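Long-range contacts in fatty acyl CoA synthetase FADD13 (FATTY-ACYL-CoA SYNTHETASE) (Mycobacterium tuberculosis, PDB 3R44), which is a member of the ANL superfamily of AMP-binding enzymes, pairing a large N-terminal part with a smaller C-terminal domain of the AMP-binding enzyme family: residues Asn54-Val59 and Glu153-Ala158; Asp58-Leu63 and Tyr86-Leu91; Val71-Pro76 and Val118-Ala123; Leu102-Val107 and Ala126-Ala131; Asn172-Tyr177 and Phe221-Leu226. All blocks are in the same frame, centred on the assembly; numbering follows the deposited sequence.

Interaction 1 of 5, residues Asn54-Val59 and Glu153-Ala158; sequences NRCADV and ERLRSA
Leu-155 reaches from helix 153-157 to the backbone of the other helix, its CD2 lying 3.8 Å from Cys-56 N and equally near Arg-55 C. The same methyl touches Cys-56 SG and Val-59 CG2, the latter at 3.9 Å, so one branch of the leucine meets residues about one turn apart. Val-59 has CG1 anti to its backbone N (chi1 170°) and CG2 beside it, and both methyls meet Arg-154 CB, CG2 at 3.8 Å; the two side chains cross at about a right angle. Ala-158, in the loop that follows, sets its CB among Arg-55 CB at 3.9 Å, Val-59 CG2 and Asp-58 OD2. The Asp-58 CG is anti to the backbone N (chi1 -170°), and OD2 comes 3.4 Å from Ala-158 CA; its hydrogen bond, however, is to the N of Ala-159, the next residue along. Arg-55 CD lies 3.5 Å from Ala-158 O; beyond it the chain bends at chi3, and this oxygen lies at the edge of the guanidinium, in its plane. NH1 remains 3.8 Å from that oxygen, and no hydrogen bond joins the segments. The short axes of 54-59 and 153-157 cross at 111°, a steep crossing that restricts the contact to a few residues per helix. This is helix-on-helix packing at the periphery of the N-terminal AMP-binding part, where helix 148-157 also rests on helix 79-91 through Leu-155 and Glu-80.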
# COMPACT_ATOMS: atom_id res chain seq x y z
N ASN A 54 -20.01 -16.36 5.80
CA ASN A 54 -20.66 -17.56 5.31
C ASN A 54 -21.77 -17.24 4.34
O ASN A 54 -21.91 -17.90 3.32
CB ASN A 54 -21.22 -18.41 6.45
CG ASN A 54 -20.12 -19.09 7.24
OD1 ASN A 54 -18.99 -19.10 6.81
ND2 ASN A 54 -20.43 -19.58 8.45
N ARG A 55 -22.58 -16.26 4.68
CA ARG A 55 -23.60 -15.76 3.72
C ARG A 55 -22.99 -15.24 2.40
O ARG A 55 -23.52 -15.53 1.34
CB ARG A 55 -24.50 -14.71 4.38
CG ARG A 55 -25.39 -15.30 5.49
CD ARG A 55 -26.57 -14.44 5.87
NE ARG A 55 -26.48 -14.24 7.31
CZ ARG A 55 -27.16 -14.88 8.26
NH1 ARG A 55 -28.15 -15.73 7.98
NH2 ARG A 55 -26.86 -14.60 9.54
N CYS A 56 -21.87 -14.51 2.48
CA CYS A 56 -21.15 -14.05 1.29
C CYS A 56 -20.70 -15.26 0.45
O CYS A 56 -20.83 -15.25 -0.78
CB CYS A 56 -19.95 -13.19 1.65
SG CYS A 56 -20.47 -11.54 2.22
N ALA A 57 -20.17 -16.28 1.13
CA ALA A 57 -19.73 -17.48 0.44
C ALA A 57 -20.89 -18.19 -0.26
O ALA A 57 -20.72 -18.72 -1.38
CB ALA A 57 -19.06 -18.42 1.41
N ASP A 58 -22.04 -18.21 0.41
CA ASP A 58 -23.27 -18.79 -0.14
C ASP A 58 -23.69 -18.06 -1.41
O ASP A 58 -24.00 -18.71 -2.45
CB ASP A 58 -24.40 -18.84 0.91
CG ASP A 58 -25.62 -19.66 0.45
OD1 ASP A 58 -25.41 -20.78 -0.08
OD2 ASP A 58 -26.79 -19.22 0.64
N VAL A 59 -23.67 -16.74 -1.35
CA VAL A 59 -23.99 -15.89 -2.51
C VAL A 59 -23.00 -16.13 -3.64
O VAL A 59 -23.39 -16.32 -4.79
CB VAL A 59 -24.04 -14.39 -2.15
CG1 VAL A 59 -24.12 -13.50 -3.43
CG2 VAL A 59 -25.17 -14.10 -1.17
N GLU A 153 -29.80 -7.81 -1.28
CA GLU A 153 -30.97 -8.66 -1.38
C GLU A 153 -30.55 -10.13 -1.31
O GLU A 153 -31.22 -10.93 -0.63
CB GLU A 153 -31.77 -8.41 -2.67
N ARG A 154 -29.46 -10.48 -1.99
CA ARG A 154 -28.92 -11.83 -1.93
C ARG A 154 -28.49 -12.23 -0.52
O ARG A 154 -28.78 -13.33 -0.07
CB ARG A 154 -27.78 -12.01 -2.93
CG ARG A 154 -28.31 -12.17 -4.36
CD ARG A 154 -27.33 -11.91 -5.49
NE ARG A 154 -28.11 -11.83 -6.73
CZ ARG A 154 -28.64 -12.87 -7.36
NH1 ARG A 154 -28.44 -14.10 -6.90
NH2 ARG A 154 -29.38 -12.69 -8.47
N LEU A 155 -27.83 -11.31 0.19
CA LEU A 155 -27.35 -11.58 1.54
C LEU A 155 -28.52 -11.85 2.48
O LEU A 155 -28.46 -12.74 3.33
CB LEU A 155 -26.49 -10.39 2.01
CG LEU A 155 -25.09 -10.43 1.37
CD1 LEU A 155 -24.31 -9.19 1.75
CD2 LEU A 155 -24.29 -11.69 1.74
N ARG A 156 -29.61 -11.13 2.28
CA ARG A 156 -30.81 -11.32 3.09
C ARG A 156 -31.39 -12.72 2.96
O ARG A 156 -31.96 -13.21 3.93
CB ARG A 156 -31.86 -10.23 2.80
CG ARG A 156 -31.45 -8.86 3.41
CD ARG A 156 -32.54 -7.77 3.36
NE ARG A 156 -33.26 -7.73 2.08
CZ ARG A 156 -33.07 -6.84 1.09
NH1 ARG A 156 -32.16 -5.86 1.20
NH2 ARG A 156 -33.80 -6.94 -0.02
N SER A 157 -31.24 -13.39 1.82
CA SER A 157 -31.83 -14.72 1.66
C SER A 157 -30.83 -15.90 1.78
O SER A 157 -31.23 -17.05 1.68
CB SER A 157 -32.62 -14.79 0.33
OG SER A 157 -31.73 -14.89 -0.77
N ALA A 158 -29.54 -15.60 2.00
CA ALA A 158 -28.46 -16.59 2.05
C ALA A 158 -28.45 -17.27 3.40
O ALA A 158 -28.86 -16.66 4.41
CB ALA A 158 -27.14 -15.91 1.81

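Interaction 2 of 5, residues Asp58-Leu63 and Tyr86-Leu91; sequences DVLTAL and YGAAKL
Leu-60 lays its CD1 against the backbone of helix 86-91, 3.8 Å from Ala-88 N and slightly farther from Ala-88 CA. The side-chain contact with that residue is looser, CD1 to Ala-88 CB being 4.1 Å, and Gly-87 C is also within touching range of the same methyl. At the other end of the leucine, CB meets Leu-91 CD1 at 3.8 Å. Leu-91 thus uses its two branches differently: CD1 touches both Leu-60 CB and Thr-61 OG1, whereas CD2 approaches OG1 alone, at 3.5 Å. The hydroxyl of Thr-61 stands beside its own backbone N (chi1 -70°), which brings OG1 back to the carbonyl oxygen of Ala-57 one turn earlier, its hydrogen-bond partner. The short axes come within 9.6 Å of each other at a crossing angle of -62°, with Leu-60 and Leu-91 entering the interface between the helices. Leu-91 also packs on Ala-57, extending the seam along helix 46-62. No hydrogen bond or salt bridge spans the two segments, and the one polar side-chain atom in contact is engaged within its own helix; the association therefore rests on van der Waals fit and the burial of apolar surface, not on directional bonds.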
# COMPACT_ATOMS: atom_id res chain seq x y z
N ASP A 58 -22.04 -18.21 0.41
CA ASP A 58 -23.27 -18.79 -0.14
C ASP A 58 -23.69 -18.06 -1.41
O ASP A 58 -24.00 -18.71 -2.45
CB ASP A 58 -24.40 -18.84 0.91
CG ASP A 58 -25.62 -19.66 0.45
OD1 ASP A 58 -25.41 -20.78 -0.08
OD2 ASP A 58 -26.79 -19.22 0.64
N VAL A 59 -23.67 -16.74 -1.35
CA VAL A 59 -23.99 -15.89 -2.51
C VAL A 59 -23.00 -16.13 -3.64
O VAL A 59 -23.39 -16.32 -4.79
CB VAL A 59 -24.04 -14.39 -2.15
CG1 VAL A 59 -24.12 -13.50 -3.43
CG2 VAL A 59 -25.17 -14.10 -1.17
N LEU A 60 -21.70 -16.15 -3.35
CA LEU A 60 -20.76 -16.46 -4.41
C LEU A 60 -20.89 -17.83 -5.04
O LEU A 60 -20.82 -17.97 -6.29
CB LEU A 60 -19.32 -16.23 -3.93
CG LEU A 60 -18.89 -14.83 -3.49
CD1 LEU A 60 -17.51 -14.98 -2.80
CD2 LEU A 60 -18.80 -13.80 -4.63
N THR A 61 -21.16 -18.84 -4.21
CA THR A 61 -21.41 -20.19 -4.67
C THR A 61 -22.58 -20.15 -5.66
O THR A 61 -22.56 -20.78 -6.74
CB THR A 61 -21.72 -21.14 -3.53
OG1 THR A 61 -20.52 -21.35 -2.78
CG2 THR A 61 -22.18 -22.48 -4.07
N ALA A 62 -23.61 -19.40 -5.28
CA ALA A 62 -24.82 -19.33 -6.11
C ALA A 62 -24.54 -18.78 -7.52
O ALA A 62 -25.21 -19.14 -8.50
CB ALA A 62 -25.91 -18.47 -5.41
N LEU A 63 -23.52 -17.94 -7.62
CA LEU A 63 -23.09 -17.30 -8.85
C LEU A 63 -22.07 -18.11 -9.64
O LEU A 63 -21.71 -17.73 -10.75
CB LEU A 63 -22.57 -15.89 -8.55
CG LEU A 63 -23.56 -14.93 -7.90
CD1 LEU A 63 -22.87 -13.61 -7.44
CD2 LEU A 63 -24.71 -14.62 -8.86
N TYR A 86 -13.41 -12.62 3.00
CA TYR A 86 -13.43 -13.81 3.82
C TYR A 86 -14.25 -14.96 3.22
O TYR A 86 -13.84 -16.13 3.32
CB TYR A 86 -13.93 -13.52 5.21
CG TYR A 86 -12.92 -12.84 6.11
CD1 TYR A 86 -11.69 -13.45 6.41
CD2 TYR A 86 -13.20 -11.61 6.71
CE1 TYR A 86 -10.76 -12.84 7.31
CE2 TYR A 86 -12.31 -11.02 7.57
CZ TYR A 86 -11.08 -11.62 7.85
OH TYR A 86 -10.19 -11.08 8.72
N GLY A 87 -15.41 -14.64 2.66
CA GLY A 87 -16.27 -15.60 2.01
C GLY A 87 -15.55 -16.24 0.84
O GLY A 87 -15.52 -17.47 0.70
N ALA A 88 -14.94 -15.42 -0.02
CA ALA A 88 -14.12 -15.97 -1.12
C ALA A 88 -12.98 -16.87 -0.61
O ALA A 88 -12.75 -17.96 -1.19
CB ALA A 88 -13.53 -14.83 -2.00
N ALA A 89 -12.29 -16.43 0.45
CA ALA A 89 -11.23 -17.22 1.10
C ALA A 89 -11.70 -18.64 1.50
O ALA A 89 -11.06 -19.65 1.20
CB ALA A 89 -10.63 -16.46 2.31
N LYS A 90 -12.88 -18.73 2.12
CA LYS A 90 -13.44 -20.01 2.53
C LYS A 90 -13.71 -20.93 1.34
O LYS A 90 -13.61 -22.14 1.48
CB LYS A 90 -14.73 -19.83 3.31
CG LYS A 90 -14.51 -19.14 4.69
CD LYS A 90 -15.89 -18.94 5.34
CE LYS A 90 -15.81 -18.04 6.57
NZ LYS A 90 -15.87 -18.90 7.69
N LEU A 91 -14.08 -20.35 0.20
CA LEU A 91 -14.32 -21.10 -1.04
C LEU A 91 -13.11 -21.43 -1.90
O LEU A 91 -13.23 -22.23 -2.86
CB LEU A 91 -15.30 -20.31 -1.94
CG LEU A 91 -16.70 -20.04 -1.39
CD1 LEU A 91 -17.46 -19.16 -2.35
CD2 LEU A 91 -17.45 -21.34 -1.19

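Interaction 3 of 5, residues Val71-Pro76 and Val118-Ala123; sequences VALLMP and VVIYGA
Met-75 and Ile-120 are brought together by two torsions of the methionine: chi1 of 61° puts CG between the backbone N and the carbonyl carbon, and chi3 of 83° bends CE round to the isoleucine. CE ends 3.5 Å from Ile-120 CG2, a close carbon pair, the two side chains running alongside in the same direction. On the face of the sheet that carries Ile-120, Val-71 CG1 meets the far end of the isoleucine, CD1, at 3.8 Å, while Leu-73 CD2 lies alongside its CB. The opposite face carries Ala-72 against Val-119 and Leu-74 against Tyr-121. Four backbone bonds show the parallel pattern, each bonded residue of strand 71-74 linking two residues across. Ala-72 N binds Val-118 O at 2.9 Å and its O receives Ile-120 N; Leu-74 N binds Ile-120 O at 2.8 Å, almost straight at 176°, and its O receives Gly-122 N. Past the strands, Pro-76 CD lies 3.9 Å from the CA of Gly-122, where no side chain intervenes. These are the central strands of a four-stranded parallel sheet, flanked by strands 94-97 and 144-147. Helix 79-91 packs on the Leu-73 and Ile-120 face, and helices 104-114 and 126-134 on that of Leu-74 and Val-119.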
# COMPACT_ATOMS: atom_id res chain seq x y z
N VAL A 71 -13.17 -13.00 -8.22
CA VAL A 71 -14.33 -12.13 -7.88
C VAL A 71 -13.72 -10.74 -7.69
O VAL A 71 -12.93 -10.50 -6.73
CB VAL A 71 -14.98 -12.52 -6.52
CG1 VAL A 71 -16.23 -11.62 -6.30
CG2 VAL A 71 -15.32 -14.05 -6.54
N ALA A 72 -14.04 -9.82 -8.59
CA ALA A 72 -13.56 -8.45 -8.46
C ALA A 72 -14.44 -7.69 -7.47
O ALA A 72 -15.67 -7.83 -7.47
CB ALA A 72 -13.52 -7.72 -9.84
N LEU A 73 -13.80 -6.82 -6.70
CA LEU A 73 -14.47 -6.02 -5.67
C LEU A 73 -14.18 -4.57 -5.94
O LEU A 73 -13.03 -4.13 -5.84
CB LEU A 73 -14.02 -6.42 -4.26
CG LEU A 73 -14.23 -7.88 -3.85
CD1 LEU A 73 -13.54 -8.14 -2.48
CD2 LEU A 73 -15.70 -8.23 -3.84
N LEU A 74 -15.21 -3.83 -6.33
CA LEU A 74 -15.08 -2.39 -6.63
C LEU A 74 -16.10 -1.59 -5.81
O LEU A 74 -17.21 -1.30 -6.27
CB LEU A 74 -15.32 -2.19 -8.15
CG LEU A 74 -15.08 -0.84 -8.81
CD1 LEU A 74 -13.57 -0.40 -8.64
CD2 LEU A 74 -15.51 -0.79 -10.30
N MET A 75 -15.74 -1.33 -4.56
CA MET A 75 -16.71 -0.82 -3.63
C MET A 75 -16.07 -0.06 -2.48
O MET A 75 -14.87 -0.18 -2.22
CB MET A 75 -17.57 -1.97 -3.07
CG MET A 75 -16.77 -2.99 -2.31
SD MET A 75 -17.67 -4.57 -2.07
CE MET A 75 -17.34 -5.33 -3.62
N PRO A 76 -16.90 0.70 -1.77
CA PRO A 76 -16.43 1.42 -0.62
C PRO A 76 -16.12 0.50 0.52
O PRO A 76 -16.57 -0.67 0.57
CB PRO A 76 -17.63 2.25 -0.20
CG PRO A 76 -18.76 1.72 -0.83
CD PRO A 76 -18.31 1.02 -2.07
N VAL A 118 -16.96 -12.58 -11.70
CA VAL A 118 -18.03 -11.86 -11.05
C VAL A 118 -17.47 -10.53 -10.65
O VAL A 118 -16.33 -10.48 -10.20
CB VAL A 118 -18.52 -12.65 -9.80
CG1 VAL A 118 -19.43 -11.80 -8.90
CG2 VAL A 118 -19.25 -13.96 -10.26
N VAL A 119 -18.25 -9.48 -10.84
CA VAL A 119 -17.85 -8.15 -10.42
C VAL A 119 -18.88 -7.63 -9.43
O VAL A 119 -20.07 -7.56 -9.76
CB VAL A 119 -17.71 -7.20 -11.61
CG1 VAL A 119 -17.40 -5.77 -11.14
CG2 VAL A 119 -16.60 -7.80 -12.57
N ILE A 120 -18.42 -7.32 -8.22
CA ILE A 120 -19.31 -6.77 -7.19
C ILE A 120 -18.95 -5.29 -7.01
O ILE A 120 -17.79 -4.98 -6.67
CB ILE A 120 -19.22 -7.55 -5.88
CG1 ILE A 120 -19.58 -9.03 -6.11
CG2 ILE A 120 -20.20 -6.92 -4.86
CD1 ILE A 120 -19.38 -9.86 -4.96
N TYR A 121 -19.91 -4.39 -7.25
CA TYR A 121 -19.62 -2.98 -7.22
C TYR A 121 -20.54 -2.14 -6.39
O TYR A 121 -21.76 -2.38 -6.26
CB TYR A 121 -19.55 -2.42 -8.63
CG TYR A 121 -20.86 -2.42 -9.38
CD1 TYR A 121 -21.68 -1.29 -9.42
CD2 TYR A 121 -21.28 -3.56 -10.04
CE1 TYR A 121 -22.87 -1.31 -10.13
CE2 TYR A 121 -22.47 -3.59 -10.72
CZ TYR A 121 -23.25 -2.48 -10.77
OH TYR A 121 -24.43 -2.58 -11.50
N GLY A 122 -19.93 -1.10 -5.85
CA GLY A 122 -20.62 -0.17 -5.00
C GLY A 122 -21.30 0.86 -5.84
O GLY A 122 -20.97 1.06 -7.02
N ALA A 123 -22.25 1.55 -5.21
CA ALA A 123 -22.99 2.58 -5.89
C ALA A 123 -22.11 3.73 -6.44
O ALA A 123 -22.31 4.15 -7.60
CB ALA A 123 -24.17 3.11 -4.95

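Interaction 4 of 5, residues Leu102-Val107 and Ala126-Ala131; sequences LAAPEV and APVIDA
Ala-103 O, in the peptide that passes beside Val-128, accepts two N-H groups of its own segment: Val-107 N at 3.1 Å and, weakly, Glu-106 N. With Ala-103 at the N-cap position, these bonds open helix 104-114, which lies beside helix 126-134 on one face of the four-stranded parallel sheet, in a doubly wound alpha/beta fold. Strand 118-121 connects the two helices in sequence. Across the contact the chief group is Val-128, whose methyls divide the work. With chi1 at 153°, CG1 is anti to the backbone N and meets Val-107, 4.0 Å from its CG2 and about as near its CB and CG1; the two valines meet at a slant. CG2 turns instead to the helix start, 3.8 Å from Leu-102 O and 4.1 Å from Ala-104 N. No hydrogen bond crosses between the segments, so van der Waals contact, mostly between apolar groups, joins them. On the side facing the sheet, Leu-74 touches both Val-107 and Val-128. The small Ala-104 is consistent with the close approach of its CA to that of Val-128, 5.1 Å; farther along, Ala-104 CB stands 3.9 Å from Ala-131 CB.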
# COMPACT_ATOMS: atom_id res chain seq x y z
N LEU A 102 -9.91 4.66 -10.11
CA LEU A 102 -9.44 4.41 -11.47
C LEU A 102 -10.55 4.67 -12.46
O LEU A 102 -11.72 4.50 -12.15
CB LEU A 102 -8.95 2.99 -11.63
CG LEU A 102 -7.67 2.61 -10.91
CD1 LEU A 102 -7.45 1.08 -10.97
CD2 LEU A 102 -6.44 3.35 -11.39
N ALA A 103 -10.14 5.12 -13.65
CA ALA A 103 -11.04 5.38 -14.75
C ALA A 103 -11.47 4.07 -15.40
O ALA A 103 -10.84 3.03 -15.22
CB ALA A 103 -10.36 6.27 -15.79
N ALA A 104 -12.54 4.15 -16.16
CA ALA A 104 -13.13 2.97 -16.80
C ALA A 104 -12.18 2.06 -17.66
O ALA A 104 -12.27 0.83 -17.58
CB ALA A 104 -14.38 3.38 -17.58
N PRO A 105 -11.27 2.64 -18.45
CA PRO A 105 -10.33 1.81 -19.24
C PRO A 105 -9.34 1.01 -18.37
O PRO A 105 -8.96 -0.10 -18.70
CB PRO A 105 -9.60 2.87 -20.10
CG PRO A 105 -10.58 4.00 -20.17
CD PRO A 105 -11.12 4.07 -18.80
N GLU A 106 -8.92 1.59 -17.25
CA GLU A 106 -8.00 0.93 -16.35
C GLU A 106 -8.72 -0.21 -15.61
O GLU A 106 -8.16 -1.32 -15.43
CB GLU A 106 -7.41 1.98 -15.38
CG GLU A 106 -6.36 2.89 -16.05
CD GLU A 106 -6.91 4.12 -16.81
OE1 GLU A 106 -8.15 4.33 -16.93
OE2 GLU A 106 -6.07 4.90 -17.33
N VAL A 107 -9.97 0.04 -15.21
CA VAL A 107 -10.79 -1.00 -14.57
C VAL A 107 -11.07 -2.13 -15.55
O VAL A 107 -10.92 -3.30 -15.17
CB VAL A 107 -12.06 -0.47 -13.91
CG1 VAL A 107 -12.91 -1.60 -13.38
CG2 VAL A 107 -11.73 0.56 -12.77
N ALA A 126 -20.95 2.76 -9.88
CA ALA A 126 -21.92 2.47 -10.96
C ALA A 126 -21.57 3.16 -12.31
O ALA A 126 -21.66 2.53 -13.38
CB ALA A 126 -23.33 2.77 -10.54
N PRO A 127 -21.10 4.41 -12.28
CA PRO A 127 -20.74 5.02 -13.55
C PRO A 127 -19.59 4.34 -14.30
O PRO A 127 -19.64 4.25 -15.53
CB PRO A 127 -20.35 6.45 -13.16
CG PRO A 127 -20.94 6.66 -11.81
CD PRO A 127 -20.84 5.35 -11.17
N VAL A 128 -18.55 3.89 -13.59
CA VAL A 128 -17.48 3.13 -14.23
C VAL A 128 -17.98 1.81 -14.83
O VAL A 128 -17.65 1.49 -15.97
CB VAL A 128 -16.27 2.85 -13.25
CG1 VAL A 128 -15.52 1.61 -13.62
CG2 VAL A 128 -15.33 4.06 -13.22
N ILE A 129 -18.79 1.08 -14.06
CA ILE A 129 -19.29 -0.20 -14.51
C ILE A 129 -20.20 -0.00 -15.71
O ILE A 129 -20.13 -0.75 -16.69
CB ILE A 129 -20.03 -0.97 -13.37
CG1 ILE A 129 -19.06 -1.39 -12.28
CG2 ILE A 129 -20.85 -2.14 -13.97
CD1 ILE A 129 -17.84 -2.31 -12.74
N ASP A 130 -21.05 1.02 -15.65
CA ASP A 130 -21.93 1.33 -16.78
C ASP A 130 -21.14 1.60 -18.05
O ASP A 130 -21.44 1.03 -19.10
CB ASP A 130 -22.82 2.54 -16.46
CG ASP A 130 -23.92 2.21 -15.45
OD1 ASP A 130 -24.13 1.02 -15.13
OD2 ASP A 130 -24.56 3.15 -14.95
N ALA A 131 -20.11 2.43 -17.93
CA ALA A 131 -19.25 2.76 -19.07
C ALA A 131 -18.63 1.46 -19.61
O ALA A 131 -18.59 1.23 -20.82
CB ALA A 131 -18.16 3.77 -18.64

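Interaction 5 of 5, residues Asn172-Tyr177 and Phe221-Leu226; sequences NLFIMY and FHVAAL
Leu-226 makes the one CH-pi contact, placing CD2 over the centre of the Phe-174 ring, 3.9 Å from the centroid and 8° off the ring normal. The two side chains reach toward each other tip to tip. Met-176 CB, of the same strand as the phenylalanine, lies at the ring edge, in plane. Phe-174 belongs to strand 172-178, which pairs antiparallel with strand 186-191 and is also backbone-bonded to Ala-95; it forms a classic beta bulge with Leu-173, both facing His-190 on strand 186-191. The helix begins after His-222 at the N-cap, so the contact joins this sheet to the first turn of helix 223-235. Apolar contacts make up the rest. Phe-174 CZ meets Val-223 CG2 at 4.1 Å, the two side chains crossing at about a right angle, and Met-176, bent at chi2 and chi3, presses CE to 3.5 Å from Val-223 CB, a tight carbon pair. Met-176 SD rests more loosely on Leu-226 CD2, at 4.3 Å. The CE methyl also lies against the backbone, 3.4 Å from Val-223 N and 3.5 Å from Phe-221 O; no hydrogen bond joins the segments. The side chain of Phe-174 is about 11 Å from the bound histidine.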
# COMPACT_ATOMS: atom_id res chain seq x y z
N ASN A 172 -4.01 -19.61 -4.29
CA ASN A 172 -4.26 -18.21 -4.54
C ASN A 172 -5.42 -17.68 -3.74
O ASN A 172 -6.45 -18.37 -3.61
CB ASN A 172 -4.58 -17.89 -5.98
CG ASN A 172 -3.48 -18.23 -6.90
OD1 ASN A 172 -2.34 -18.37 -6.48
ND2 ASN A 172 -3.82 -18.39 -8.20
N LEU A 173 -5.27 -16.45 -3.28
CA LEU A 173 -6.27 -15.77 -2.47
C LEU A 173 -6.67 -14.40 -3.03
O LEU A 173 -7.83 -14.01 -2.93
CB LEU A 173 -5.76 -15.59 -1.02
CG LEU A 173 -6.66 -14.83 -0.03
CD1 LEU A 173 -8.10 -15.38 -0.01
CD2 LEU A 173 -6.11 -14.77 1.40
N PHE A 174 -5.72 -13.60 -3.45
CA PHE A 174 -6.10 -12.32 -4.06
C PHE A 174 -5.14 -11.90 -5.13
O PHE A 174 -3.97 -12.36 -5.12
CB PHE A 174 -6.44 -11.23 -3.03
CG PHE A 174 -5.28 -10.67 -2.28
CD1 PHE A 174 -4.55 -9.62 -2.81
CD2 PHE A 174 -4.98 -11.11 -1.01
CE1 PHE A 174 -3.43 -9.06 -2.12
CE2 PHE A 174 -3.90 -10.54 -0.31
CZ PHE A 174 -3.13 -9.51 -0.85
N ILE A 175 -5.63 -11.04 -6.02
CA ILE A 175 -4.77 -10.39 -7.00
C ILE A 175 -4.96 -8.90 -6.86
O ILE A 175 -6.07 -8.40 -6.96
CB ILE A 175 -5.09 -10.79 -8.45
CG1 ILE A 175 -5.09 -12.29 -8.69
CG2 ILE A 175 -4.06 -10.18 -9.40
CD1 ILE A 175 -5.87 -12.76 -9.90
N MET A 176 -3.87 -8.21 -6.61
CA MET A 176 -3.89 -6.79 -6.49
C MET A 176 -3.02 -6.16 -7.56
O MET A 176 -1.83 -6.52 -7.75
CB MET A 176 -3.47 -6.36 -5.06
CG MET A 176 -4.49 -6.80 -3.93
SD MET A 176 -4.70 -5.54 -2.63
CE MET A 176 -3.49 -4.42 -3.17
N TYR A 177 -3.58 -5.20 -8.27
CA TYR A 177 -2.84 -4.60 -9.41
C TYR A 177 -1.88 -3.45 -9.00
O TYR A 177 -2.22 -2.61 -8.18
CB TYR A 177 -3.82 -4.23 -10.56
CG TYR A 177 -4.15 -5.48 -11.31
CD1 TYR A 177 -5.01 -6.44 -10.75
CD2 TYR A 177 -3.54 -5.76 -12.51
CE1 TYR A 177 -5.29 -7.60 -11.40
CE2 TYR A 177 -3.84 -6.94 -13.20
CZ TYR A 177 -4.70 -7.86 -12.63
OH TYR A 177 -4.97 -9.03 -13.27
N PHE A 221 -8.95 -1.47 -0.61
CA PHE A 221 -8.28 -2.02 -1.75
C PHE A 221 -6.77 -1.81 -1.71
O PHE A 221 -6.11 -2.16 -2.67
CB PHE A 221 -8.88 -1.52 -3.09
CG PHE A 221 -8.98 0.01 -3.21
CD1 PHE A 221 -7.84 0.79 -3.39
CD2 PHE A 221 -10.23 0.65 -3.09
CE1 PHE A 221 -7.92 2.21 -3.42
CE2 PHE A 221 -10.32 2.04 -3.15
CZ PHE A 221 -9.16 2.83 -3.33
N HIS A 222 -6.24 -1.12 -0.70
CA HIS A 222 -4.80 -0.93 -0.54
C HIS A 222 -4.34 -2.18 0.21
O HIS A 222 -4.99 -2.61 1.15
CB HIS A 222 -4.44 0.29 0.36
CG HIS A 222 -4.70 1.62 -0.27
ND1 HIS A 222 -4.20 1.97 -1.51
CD2 HIS A 222 -5.38 2.71 0.18
CE1 HIS A 222 -4.60 3.20 -1.82
NE2 HIS A 222 -5.33 3.66 -0.82
N VAL A 223 -3.20 -2.73 -0.19
CA VAL A 223 -2.72 -3.96 0.41
C VAL A 223 -2.52 -3.86 1.89
O VAL A 223 -2.82 -4.83 2.62
CB VAL A 223 -1.47 -4.52 -0.35
CG1 VAL A 223 -0.19 -3.70 0.01
CG2 VAL A 223 -1.29 -5.95 -0.01
N ALA A 224 -2.07 -2.72 2.40
CA ALA A 224 -1.85 -2.66 3.80
C ALA A 224 -3.14 -2.63 4.58
O ALA A 224 -3.17 -3.10 5.72
CB ALA A 224 -0.97 -1.47 4.18
N ALA A 225 -4.22 -2.12 3.99
CA ALA A 225 -5.48 -2.08 4.70
C ALA A 225 -6.03 -3.49 4.73
O ALA A 225 -6.61 -3.92 5.72
CB ALA A 225 -6.48 -1.10 4.02
N LEU A 226 -5.84 -4.25 3.65
CA LEU A 226 -6.28 -5.62 3.67
C LEU A 226 -5.56 -6.46 4.72
O LEU A 226 -6.16 -7.24 5.46
CB LEU A 226 -6.04 -6.23 2.26
CG LEU A 226 -6.65 -7.55 1.99
CD1 LEU A 226 -8.05 -7.56 2.64
CD2 LEU A 226 -6.64 -7.80 0.41

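Overall arrangement
From the N terminus, helix 46-62 opens two loops: interaction 2 closes the short one at helix 79-91, and interaction 1 the long one at helix 148-157, the two sharing Asp-58 and Val-59. Interactions 3 and 4 fall within the span of interaction 1. Interaction 3 crosses interaction 2 in sequence and touches it where Leu-60 CD2 meets Val-71 CG1 at 3.8 Å; it likewise crosses interaction 4, meeting it through Ile-129. Helices on both faces are thus tied to the parallel sheet. Interaction 5 follows in series, joining strand 172-178 to helix 223-235, and touches interaction 2 where Ala-89 CB lies 3.6 Å from Leu-173 CD1.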